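Long-range contact in methylmalonate-semialdehyde dehydrogenase (Oceanimonas doudoroffii, PDB 4ZZ7), which probably oxidises methylmalonate semialdehyde with NAD and coenzyme A, as an acylating member of the aldehyde dehydrogenase family: residues Y236-L249 with L459-F473. Residues are numbered along the deposited sequence; the frame is centred on the assembly and turned at random.
Sequences YRTASANGKRCQAL and LFGDLHAYGPDAVRF. With NAD (nicotinamide-adenine-dinucleotide), chain M.
Phe-473 slots its ring between the side chains of Gln-247 and Arg-245. The Gln-247 amide stacks on one face, the two planes 13° apart, with CD 3.7 Å from CD2 of Phe-473; Arg-245 lays CD over the opposite face and then bends at chi3 (72°), which turns NH1 back to the end of helix 467-473, where it hydrogen-bonds to Phe-473 O at 2.8 Å from above the carbonyl plane, and weakly to Arg-472 O. Gln-247, extended beyond CG, donates a hydrogen bond from NE2 to Leu-463 O (2.8 Å), which lies in the amide plane although NE2 stands above the carbonyl plane, and a weak one to His-464 O; OE1 takes Ser-224 OG and a water that also receives Tyr-466 N, so both ends of this buried amide are held. With an alanine in place of Phe-473, the amide is likely to lose its stacking partner and a gap to open beside Arg-245 CD. On the opposite face of strand 245-249, Phe-460 CB sits over the Tyr-236 ring, 3.5 Å from CG. Leu-249 and Leu-459 run side by side, and Leu-249 CD2 touches Ala-465 CB and the NAD carboxamide (N7N at 3.3 Å), lining the pocket's nicotinamide end. The antiparallel hydrogen-bonded pair Ala-248 and Phe-460 adds strand 459-460 as the outermost strand, within this chain, of the Rossmann-like NAD-binding sheet. Helix 229-241 covers their face; helix 467-473 packs on the other, nearly antiparallel to strand 245-249 (151°), beside helix 156-167 and a neighbouring subunit, whose Asp-469 pairs with Arg-472.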
ATOM      1  N   TYR A 236      30.335   1.701   3.289  1.00 21.96           N
ATOM      2  CA  TYR A 236      29.605   0.886   2.305  1.00 23.16           C
ATOM      3  C   TYR A 236      30.442  -0.266   1.722  1.00 25.74           C
ATOM      4  O   TYR A 236      29.968  -1.415   1.615  1.00 24.31           O
ATOM      5  CB  TYR A 236      29.069   1.750   1.154  1.00 22.41           C
ATOM      6  CG  TYR A 236      28.006   1.050   0.319  1.00 21.56           C
ATOM      7  CD1 TYR A 236      26.732   0.817   0.838  1.00 20.90           C
ATOM      8  CD2 TYR A 236      28.276   0.604  -0.981  1.00 21.12           C
ATOM      9  CE1 TYR A 236      25.756   0.172   0.091  1.00 20.44           C
ATOM     10  CE2 TYR A 236      27.298  -0.046  -1.736  1.00 20.54           C
ATOM     11  CZ  TYR A 236      26.037  -0.261  -1.194  1.00 20.19           C
ATOM     12  OH  TYR A 236      25.043  -0.919  -1.901  1.00 18.94           O
ATOM     13  N   ARG A 237      31.687   0.045   1.358  1.00 29.73           N
ATOM     14  CA  ARG A 237      32.572  -0.943   0.758  1.00 31.60           C
ATOM     15  C   ARG A 237      32.855  -2.038   1.753  1.00 27.41           C
ATOM     16  O   ARG A 237      32.636  -3.211   1.463  1.00 24.31           O
ATOM     17  CB  ARG A 237      33.867  -0.303   0.279  1.00 39.47           C
ATOM     18  CG  ARG A 237      34.693  -1.256  -0.576  1.00 53.48           C
ATOM     19  CD  ARG A 237      35.977  -0.647  -1.122  1.00 65.64           C
ATOM     20  NE  ARG A 237      35.696   0.549  -1.915  1.00 74.48           N
ATOM     21  CZ  ARG A 237      35.970   1.802  -1.551  1.00 88.94           C
ATOM     22  NH1 ARG A 237      36.583   2.101  -0.387  1.00 94.68           N
ATOM     23  NH2 ARG A 237      35.644   2.777  -2.388  1.00 90.97           N
ATOM     24  N   THR A 238      33.293  -1.627   2.936  1.00 25.89           N
ATOM     25  CA  THR A 238      33.706  -2.551   3.988  1.00 26.56           C
ATOM     26  C   THR A 238      32.560  -3.464   4.398  1.00 27.23           C
ATOM     27  O   THR A 238      32.704  -4.693   4.434  1.00 25.04           O
ATOM     28  CB  THR A 238      34.213  -1.790   5.241  1.00 26.95           C
ATOM     29  OG1 THR A 238      35.222  -0.837   4.861  1.00 29.01           O
ATOM     30  CG2 THR A 238      34.779  -2.747   6.292  1.00 25.30           C
ATOM     31  N   ALA A 239      31.421  -2.851   4.716  1.00 29.19           N
ATOM     32  CA  ALA A 239      30.205  -3.603   5.056  1.00 30.40           C
ATOM     33  C   ALA A 239      29.879  -4.629   3.980  1.00 30.66           C
ATOM     34  O   ALA A 239      29.620  -5.785   4.288  1.00 29.03           O
ATOM     35  CB  ALA A 239      29.020  -2.664   5.231  1.00 31.32           C
ATOM     36  N   SER A 240      29.916  -4.194   2.723  1.00 31.20           N
ATOM     37  CA  SER A 240      29.606  -5.070   1.598  1.00 32.98           C
ATOM     38  C   SER A 240      30.595  -6.215   1.428  1.00 31.98           C
ATOM     39  O   SER A 240      30.222  -7.301   0.984  1.00 31.33           O
ATOM     40  CB  SER A 240      29.510  -4.257   0.310  1.00 35.75           C
ATOM     41  OG  SER A 240      28.427  -3.320   0.386  1.00 38.64           O
ATOM     42  N   ALA A 241      31.853  -5.964   1.780  1.00 31.56           N
ATOM     43  CA  ALA A 241      32.878  -7.029   1.827  1.00 30.23           C
ATOM     44  C   ALA A 241      32.641  -8.045   2.936  1.00 28.52           C
ATOM     45  O   ALA A 241      33.080  -9.169   2.824  1.00 26.63           O
ATOM     46  CB  ALA A 241      34.280  -6.443   1.969  1.00 29.51           C
ATOM     47  N   ASN A 242      31.971  -7.638   4.008  1.00 29.54           N
ATOM     48  CA  ASN A 242      31.644  -8.545   5.129  1.00 30.74           C
ATOM     49  C   ASN A 242      30.178  -9.060   5.113  1.00 33.40           C
ATOM     50  O   ASN A 242      29.601  -9.374   6.175  1.00 29.48           O
ATOM     51  CB  ASN A 242      31.967  -7.876   6.464  1.00 29.95           C
ATOM     52  CG  ASN A 242      33.469  -7.718   6.691  1.00 30.47           C
ATOM     53  OD1 ASN A 242      34.035  -8.292   7.626  1.00 31.01           O
ATOM     54  ND2 ASN A 242      34.121  -6.933   5.847  1.00 30.17           N
ATOM     55  N   GLY A 243      29.585  -9.116   3.904  1.00 36.58           N
ATOM     56  CA  GLY A 243      28.272  -9.745   3.660  1.00 37.00           C
ATOM     57  C   GLY A 243      27.008  -8.992   4.101  1.00 37.32           C
ATOM     58  O   GLY A 243      25.924  -9.173   3.497  1.00 36.10           O
ATOM     59  N   LYS A 244      27.134  -8.164   5.150  1.00 34.04           N
ATOM     60  CA  LYS A 244      26.006  -7.384   5.684  1.00 30.49           C
ATOM     61  C   LYS A 244      25.562  -6.161   4.849  1.00 26.75           C
ATOM     62  O   LYS A 244      26.371  -5.448   4.252  1.00 24.50           O
ATOM     63  CB  LYS A 244      26.268  -6.952   7.122  1.00 30.41           C
ATOM     64  CG  LYS A 244      27.318  -5.859   7.263  1.00 31.29           C
ATOM     65  CD  LYS A 244      27.946  -5.867   8.650  1.00 30.51           C
ATOM     66  CE  LYS A 244      28.836  -7.077   8.865  1.00 29.94           C
ATOM     67  NZ  LYS A 244      29.239  -7.169  10.282  1.00 30.48           N
ATOM     68  N   ARG A 245      24.241  -5.957   4.845  1.00 23.14           N
ATOM     69  CA  ARG A 245      23.601  -4.882   4.123  1.00 20.49           C
ATOM     70  C   ARG A 245      23.980  -3.542   4.730  1.00 20.21           C
ATOM     71  O   ARG A 245      24.399  -3.475   5.894  1.00 20.67           O
ATOM     72  CB  ARG A 245      22.100  -5.062   4.158  1.00 19.14           C
ATOM     73  CG  ARG A 245      21.498  -5.073   5.552  1.00 18.39           C
ATOM     74  CD  ARG A 245      19.982  -4.962   5.522  1.00 17.62           C
ATOM     75  NE  ARG A 245      19.312  -6.175   5.054  1.00 16.49           N
ATOM     76  CZ  ARG A 245      18.000  -6.282   4.843  1.00 15.98           C
ATOM     77  NH1 ARG A 245      17.177  -5.251   5.069  1.00 15.46           N
ATOM     78  NH2 ARG A 245      17.497  -7.436   4.412  1.00 15.84           N
ATOM     79  N   CYS A 246      23.811  -2.480   3.947  1.00 18.87           N
ATOM     80  CA  CYS A 246      24.281  -1.161   4.342  1.00 18.29           C
ATOM     81  C   CYS A 246      23.582  -0.062   3.550  1.00 17.75           C
ATOM     82  O   CYS A 246      23.158  -0.266   2.412  1.00 16.19           O
ATOM     83  CB  CYS A 246      25.816  -1.071   4.151  1.00 19.06           C
ATOM     84  SG  CYS A 246      26.628   0.519   4.538  1.00 19.02           S
ATOM     85  N   GLN A 247      23.455   1.099   4.196  1.00 17.85           N
ATOM     86  CA  GLN A 247      23.039   2.359   3.564  1.00 17.62           C
ATOM     87  C   GLN A 247      24.008   3.423   4.100  1.00 17.57           C
ATOM     88  O   GLN A 247      24.128   3.616   5.313  1.00 18.28           O
ATOM     89  CB  GLN A 247      21.554   2.709   3.861  1.00 17.41           C
ATOM     90  CG  GLN A 247      21.203   2.865   5.356  1.00 17.92           C
ATOM     91  CD  GLN A 247      19.719   3.054   5.719  1.00 17.90           C
ATOM     92  OE1 GLN A 247      19.382   3.119   6.915  1.00 17.86           O
ATOM     93  NE2 GLN A 247      18.837   3.170   4.722  1.00 17.86           N
ATOM     94  N   ALA A 248      24.723   4.084   3.206  1.00 17.15           N
ATOM     95  CA  ALA A 248      25.636   5.114   3.608  1.00 17.57           C
ATOM     96  C   ALA A 248      25.327   6.398   2.875  1.00 18.46           C
ATOM     97  O   ALA A 248      25.438   6.483   1.656  1.00 18.19           O
ATOM     98  CB  ALA A 248      27.047   4.686   3.321  1.00 18.17           C
ATOM     99  N   LEU A 249      24.955   7.408   3.642  1.00 20.04           N
ATOM    100  CA  LEU A 249      24.665   8.729   3.116  1.00 20.64           C
ATOM    101  C   LEU A 249      25.876   9.637   3.296  1.00 20.45           C
ATOM    102  O   LEU A 249      26.571   9.553   4.296  1.00 18.97           O
ATOM    103  CB  LEU A 249      23.440   9.304   3.821  1.00 21.00           C
ATOM    104  CG  LEU A 249      22.104   8.710   3.372  1.00 20.73           C
ATOM    105  CD1 LEU A 249      21.943   7.297   3.863  1.00 20.54           C
ATOM    106  CD2 LEU A 249      20.940   9.544   3.875  1.00 21.62           C
ATOM    107  N   LEU A 459      24.760   9.275  -1.814  1.00 19.93           N
ATOM    108  CA  LEU A 459      24.197   8.086  -1.183  1.00 19.23           C
ATOM    109  C   LEU A 459      24.678   6.766  -1.799  1.00 18.48           C
ATOM    110  O   LEU A 459      24.669   6.582  -3.022  1.00 18.19           O
ATOM    111  CB  LEU A 459      22.668   8.148  -1.271  1.00 19.08           C
ATOM    112  CG  LEU A 459      21.916   7.114  -0.436  1.00 18.90           C
ATOM    113  CD1 LEU A 459      20.629   7.710   0.068  1.00 19.05           C
ATOM    114  CD2 LEU A 459      21.631   5.829  -1.212  1.00 19.34           C
ATOM    115  N   PHE A 460      25.064   5.839  -0.934  1.00 18.22           N
ATOM    116  CA  PHE A 460      25.419   4.497  -1.353  1.00 18.53           C
ATOM    117  C   PHE A 460      24.381   3.527  -0.803  1.00 17.96           C
ATOM    118  O   PHE A 460      24.169   3.442   0.398  1.00 16.82           O
ATOM    119  CB  PHE A 460      26.834   4.123  -0.893  1.00 19.17           C
ATOM    120  CG  PHE A 460      27.909   5.049  -1.397  1.00 19.82           C
ATOM    121  CD1 PHE A 460      28.256   6.177  -0.683  1.00 21.17           C
ATOM    122  CD2 PHE A 460      28.579   4.789  -2.564  1.00 20.29           C
ATOM    123  CE1 PHE A 460      29.249   7.038  -1.136  1.00 21.15           C
ATOM    124  CE2 PHE A 460      29.574   5.645  -3.025  1.00 20.93           C
ATOM    125  CZ  PHE A 460      29.910   6.767  -2.315  1.00 20.62           C
ATOM    126  N   GLY A 461      23.719   2.822  -1.713  1.00 18.76           N
ATOM    127  CA  GLY A 461      22.684   1.842  -1.385  1.00 19.07           C
ATOM    128  C   GLY A 461      21.439   2.015  -2.246  1.00 19.45           C
ATOM    129  O   GLY A 461      21.412   2.830  -3.188  1.00 20.51           O
ATOM    130  N   ASP A 462      20.405   1.244  -1.906  1.00 18.96           N
ATOM    131  CA  ASP A 462      19.101   1.303  -2.585  1.00 18.14           C
ATOM    132  C   ASP A 462      17.896   1.588  -1.683  1.00 17.53           C
ATOM    133  O   ASP A 462      16.782   1.708  -2.194  1.00 19.74           O
ATOM    134  CB  ASP A 462      18.854   0.017  -3.399  1.00 18.44           C
ATOM    135  CG  ASP A 462      19.055  -1.260  -2.586  1.00 18.15           C
ATOM    136  OD1 ASP A 462      18.898  -1.202  -1.359  1.00 18.10           O
ATOM    137  OD2 ASP A 462      19.392  -2.311  -3.174  1.00 17.36           O
ATOM    138  N   LEU A 463      18.100   1.685  -0.373  1.00 16.23           N
ATOM    139  CA  LEU A 463      17.044   2.075   0.555  1.00 15.74           C
ATOM    140  C   LEU A 463      17.502   3.290   1.329  1.00 16.15           C
ATOM    141  O   LEU A 463      18.600   3.297   1.889  1.00 16.72           O
ATOM    142  CB  LEU A 463      16.732   0.953   1.543  1.00 15.13           C
ATOM    143  CG  LEU A 463      16.043  -0.238   0.911  1.00 14.84           C
ATOM    144  CD1 LEU A 463      16.050  -1.394   1.878  1.00 14.84           C
ATOM    145  CD2 LEU A 463      14.622   0.104   0.503  1.00 14.60           C
ATOM    146  N   HIS A 464      16.648   4.300   1.391  1.00 15.83           N
ATOM    147  CA  HIS A 464      17.019   5.580   1.953  1.00 15.74           C
ATOM    148  C   HIS A 464      16.795   5.655   3.442  1.00 15.41           C
ATOM    149  O   HIS A 464      16.357   4.699   4.043  1.00 15.10           O
ATOM    150  CB  HIS A 464      16.288   6.647   1.177  1.00 16.09           C
ATOM    151  CG  HIS A 464      16.730   6.706  -0.244  1.00 17.09           C
ATOM    152  ND1 HIS A 464      16.376   7.727  -1.100  1.00 18.38           N
ATOM    153  CD2 HIS A 464      17.534   5.881  -0.956  1.00 16.70           C
ATOM    154  CE1 HIS A 464      16.941   7.525  -2.276  1.00 17.31           C
ATOM    155  NE2 HIS A 464      17.642   6.409  -2.215  1.00 16.80           N
ATOM    156  N   ALA A 465      17.161   6.790   4.025  1.00 15.69           N
ATOM    157  CA  ALA A 465      17.112   7.001   5.470  1.00 15.44           C
ATOM    158  C   ALA A 465      15.711   7.320   5.943  1.00 15.39           C
ATOM    159  O   ALA A 465      14.943   7.999   5.243  1.00 14.72           O
ATOM    160  CB  ALA A 465      18.068   8.105   5.905  1.00 15.37           C
ATOM    161  N   TYR A 466      15.425   6.763   7.133  1.00 15.48           N
ATOM    162  CA  TYR A 466      14.191   6.901   7.923  1.00 14.89           C
ATOM    163  C   TYR A 466      12.961   6.612   7.106  1.00 14.93           C
ATOM    164  O   TYR A 466      13.080   6.118   6.014  1.00 15.34           O
ATOM    165  CB  TYR A 466      14.165   8.221   8.751  1.00 14.71           C
ATOM    166  CG  TYR A 466      14.083   9.590   8.078  1.00 14.00           C
ATOM    167  CD1 TYR A 466      12.864  10.131   7.746  1.00 13.97           C
ATOM    168  CD2 TYR A 466      15.202  10.393   7.927  1.00 13.41           C
ATOM    169  CE1 TYR A 466      12.759  11.408   7.212  1.00 13.79           C
ATOM    170  CE2 TYR A 466      15.102  11.668   7.403  1.00 13.41           C
ATOM    171  CZ  TYR A 466      13.870  12.174   7.038  1.00 13.35           C
ATOM    172  OH  TYR A 466      13.732  13.436   6.496  1.00 12.71           O
ATOM    173  N   GLY A 467      11.777   6.850   7.640  1.00 15.55           N
ATOM    174  CA  GLY A 467      10.550   6.728   6.843  1.00 15.52           C
ATOM    175  C   GLY A 467      10.229   5.305   6.454  1.00 15.40           C
ATOM    176  O   GLY A 467      10.632   4.388   7.168  1.00 14.57           O
ATOM    177  N   PRO A 468       9.526   5.113   5.305  1.00 15.87           N
ATOM    178  CA  PRO A 468       9.176   3.755   4.852  1.00 15.81           C
ATOM    179  C   PRO A 468      10.358   2.856   4.479  1.00 15.79           C
ATOM    180  O   PRO A 468      10.347   1.644   4.762  1.00 16.41           O
ATOM    181  CB  PRO A 468       8.345   4.012   3.606  1.00 15.84           C
ATOM    182  CG  PRO A 468       7.812   5.393   3.801  1.00 16.30           C
ATOM    183  CD  PRO A 468       8.985   6.116   4.363  1.00 16.08           C
ATOM    184  N   ASP A 469      11.367   3.436   3.850  1.00 14.96           N
ATOM    185  CA  ASP A 469      12.531   2.674   3.470  1.00 14.25           C
ATOM    186  C   ASP A 469      13.252   2.101   4.654  1.00 14.03           C
ATOM    187  O   ASP A 469      13.815   1.017   4.544  1.00 14.26           O
ATOM    188  CB  ASP A 469      13.459   3.527   2.643  1.00 14.29           C
ATOM    189  CG  ASP A 469      12.931   3.739   1.246  1.00 14.46           C
ATOM    190  OD1 ASP A 469      11.762   3.433   0.976  1.00 14.45           O
ATOM    191  OD2 ASP A 469      13.678   4.188   0.369  1.00 14.86           O
ATOM    192  N   ALA A 470      13.225   2.798   5.788  1.00 13.61           N
ATOM    193  CA  ALA A 470      13.879   2.284   6.991  1.00 13.44           C
ATOM    194  C   ALA A 470      13.164   1.052   7.518  1.00 12.97           C
ATOM    195  O   ALA A 470      13.769   0.151   8.076  1.00 12.87           O
ATOM    196  CB  ALA A 470      13.948   3.352   8.051  1.00 13.71           C
ATOM    197  N   VAL A 471      11.869   0.997   7.303  1.00 12.94           N
ATOM    198  CA  VAL A 471      11.117  -0.197   7.653  1.00 13.17           C
ATOM    199  C   VAL A 471      11.662  -1.384   6.866  1.00 13.85           C
ATOM    200  O   VAL A 471      11.876  -2.459   7.409  1.00 13.42           O
ATOM    201  CB  VAL A 471       9.606  -0.034   7.392  1.00 12.63           C
ATOM    202  CG1 VAL A 471       8.899  -1.343   7.689  1.00 12.51           C
ATOM    203  CG2 VAL A 471       9.023   1.076   8.267  1.00 12.32           C
ATOM    204  N   ARG A 472      11.915  -1.150   5.586  1.00 15.44           N
ATOM    205  CA  ARG A 472      12.459  -2.172   4.690  1.00 16.76           C
ATOM    206  C   ARG A 472      13.945  -2.467   4.876  1.00 16.66           C
ATOM    207  O   ARG A 472      14.404  -3.601   4.605  1.00 16.53           O
ATOM    208  CB  ARG A 472      12.176  -1.804   3.236  1.00 17.75           C
ATOM    209  CG  ARG A 472      10.696  -1.819   2.939  1.00 19.50           C
ATOM    210  CD  ARG A 472      10.067  -3.206   3.067  1.00 21.42           C
ATOM    211  NE  ARG A 472      10.323  -3.978   1.850  1.00 24.75           N
ATOM    212  CZ  ARG A 472      11.261  -4.922   1.702  1.00 28.80           C
ATOM    213  NH1 ARG A 472      12.089  -5.293   2.709  1.00 32.99           N
ATOM    214  NH2 ARG A 472      11.375  -5.523   0.526  1.00 28.11           N
ATOM    215  N   PHE A 473      14.689  -1.460   5.320  1.00 16.73           N
ATOM    216  CA  PHE A 473      16.104  -1.649   5.577  1.00 16.73           C
ATOM    217  C   PHE A 473      16.327  -2.367   6.878  1.00 16.44           C
ATOM    218  O   PHE A 473      17.238  -3.188   6.962  1.00 16.55           O
ATOM    219  CB  PHE A 473      16.863  -0.342   5.606  1.00 17.09           C
ATOM    220  CG  PHE A 473      18.337  -0.535   5.797  1.00 17.54           C
ATOM    221  CD1 PHE A 473      19.135  -0.952   4.741  1.00 17.66           C
ATOM    222  CD2 PHE A 473      18.921  -0.338   7.036  1.00 17.75           C
ATOM    223  CE1 PHE A 473      20.490  -1.137   4.910  1.00 17.81           C
ATOM    224  CE2 PHE A 473      20.279  -0.535   7.219  1.00 17.81           C
ATOM    225  CZ  PHE A 473      21.062  -0.931   6.157  1.00 17.97           C
TER
HETATM  226  PA  NAD M 501      32.376  11.914   8.908  1.00 47.36           P
HETATM  227  O1A NAD M 501      33.753  12.197   9.501  1.00 46.29           O
HETATM  228  O2A NAD M 501      32.192  11.593   7.434  1.00 43.25           O
HETATM  229  O5B NAD M 501      31.733  10.649   9.695  1.00 46.00           O
HETATM  230  C5B NAD M 501      30.971  10.763  10.906  1.00 41.94           C
HETATM  231  C4B NAD M 501      31.000   9.466  11.714  1.00 38.73           C
HETATM  232  O4B NAD M 501      31.900   8.525  11.124  1.00 36.88           O
HETATM  233  C3B NAD M 501      31.473   9.650  13.153  1.00 37.46           C
HETATM  234  O3B NAD M 501      30.625   8.870  13.999  1.00 34.93           O
HETATM  235  C2B NAD M 501      32.931   9.195  13.152  1.00 37.53           C
HETATM  236  O2B NAD M 501      33.430   8.517  14.309  1.00 37.76           O
HETATM  237  C1B NAD M 501      32.997   8.219  11.992  1.00 37.65           C
HETATM  238  N9A NAD M 501      34.297   8.284  11.257  1.00 39.19           N
HETATM  239  C8A NAD M 501      35.003   9.413  10.958  1.00 38.74           C
HETATM  240  N7A NAD M 501      36.121   9.105  10.268  1.00 38.34           N
HETATM  241  C5A NAD M 501      36.156   7.758  10.114  1.00 37.80           C
HETATM  242  C6A NAD M 501      37.085   6.777   9.480  1.00 36.51           C
HETATM  243  N6A NAD M 501      38.206   7.212   8.867  1.00 35.98           N
HETATM  244  N1A NAD M 501      36.759   5.457   9.535  1.00 35.24           N
HETATM  245  C2A NAD M 501      35.624   5.020  10.161  1.00 34.01           C
HETATM  246  N3A NAD M 501      34.731   5.841  10.751  1.00 32.17           N
HETATM  247  C4A NAD M 501      34.943   7.200  10.767  1.00 37.52           C
HETATM  248  O3  NAD M 501      31.371  13.156   9.280  1.00 50.37           O
HETATM  249  PN  NAD M 501      31.572  14.378  10.354  1.00 49.99           P
HETATM  250  O1N NAD M 501      31.468  13.870  11.796  1.00 48.95           O
HETATM  251  O2N NAD M 501      32.711  15.335   9.976  1.00 46.90           O
HETATM  252  O5D NAD M 501      30.196  15.105   9.962  1.00 51.33           O
HETATM  253  C5D NAD M 501      30.115  15.909   8.773  1.00 57.61           C
HETATM  254  C4D NAD M 501      29.560  15.193   7.525  1.00 61.76           C
HETATM  255  O4D NAD M 501      28.186  14.756   7.627  1.00 65.76           O
HETATM  256  C3D NAD M 501      29.590  16.134   6.308  1.00 63.77           C
HETATM  257  O3D NAD M 501      30.667  15.795   5.427  1.00 57.82           O
HETATM  258  C2D NAD M 501      28.223  16.013   5.616  1.00 66.08           C
HETATM  259  O2D NAD M 501      28.349  15.844   4.200  1.00 63.54           O
HETATM  260  C1D NAD M 501      27.610  14.809   6.310  1.00 65.85           C
HETATM  261  N1N NAD M 501      26.152  14.791   6.368  1.00 68.43           N
HETATM  262  C2N NAD M 501      25.521  14.027   5.467  1.00 71.75           C
HETATM  263  C3N NAD M 501      24.133  13.940   5.461  1.00 73.58           C
HETATM  264  C7N NAD M 501      23.367  13.123   4.448  1.00 78.12           C
HETATM  265  O7N NAD M 501      23.508  13.235   3.224  1.00 74.25           O
HETATM  266  N7N NAD M 501      22.472  12.285   4.941  1.00 79.79           N
HETATM  267  C4N NAD M 501      23.413  14.630   6.430  1.00 68.67           C
HETATM  268  C5N NAD M 501      24.077  15.412   7.366  1.00 67.21           C
HETATM  269  C6N NAD M 501      25.471  15.473   7.314  1.00 70.12           C
HETATM  270  O   HOH W   1      22.301  -2.115  -2.884  1.00  5.67           O
HETATM  271  O   HOH W   2      17.305   4.728   8.311  1.00 18.36           O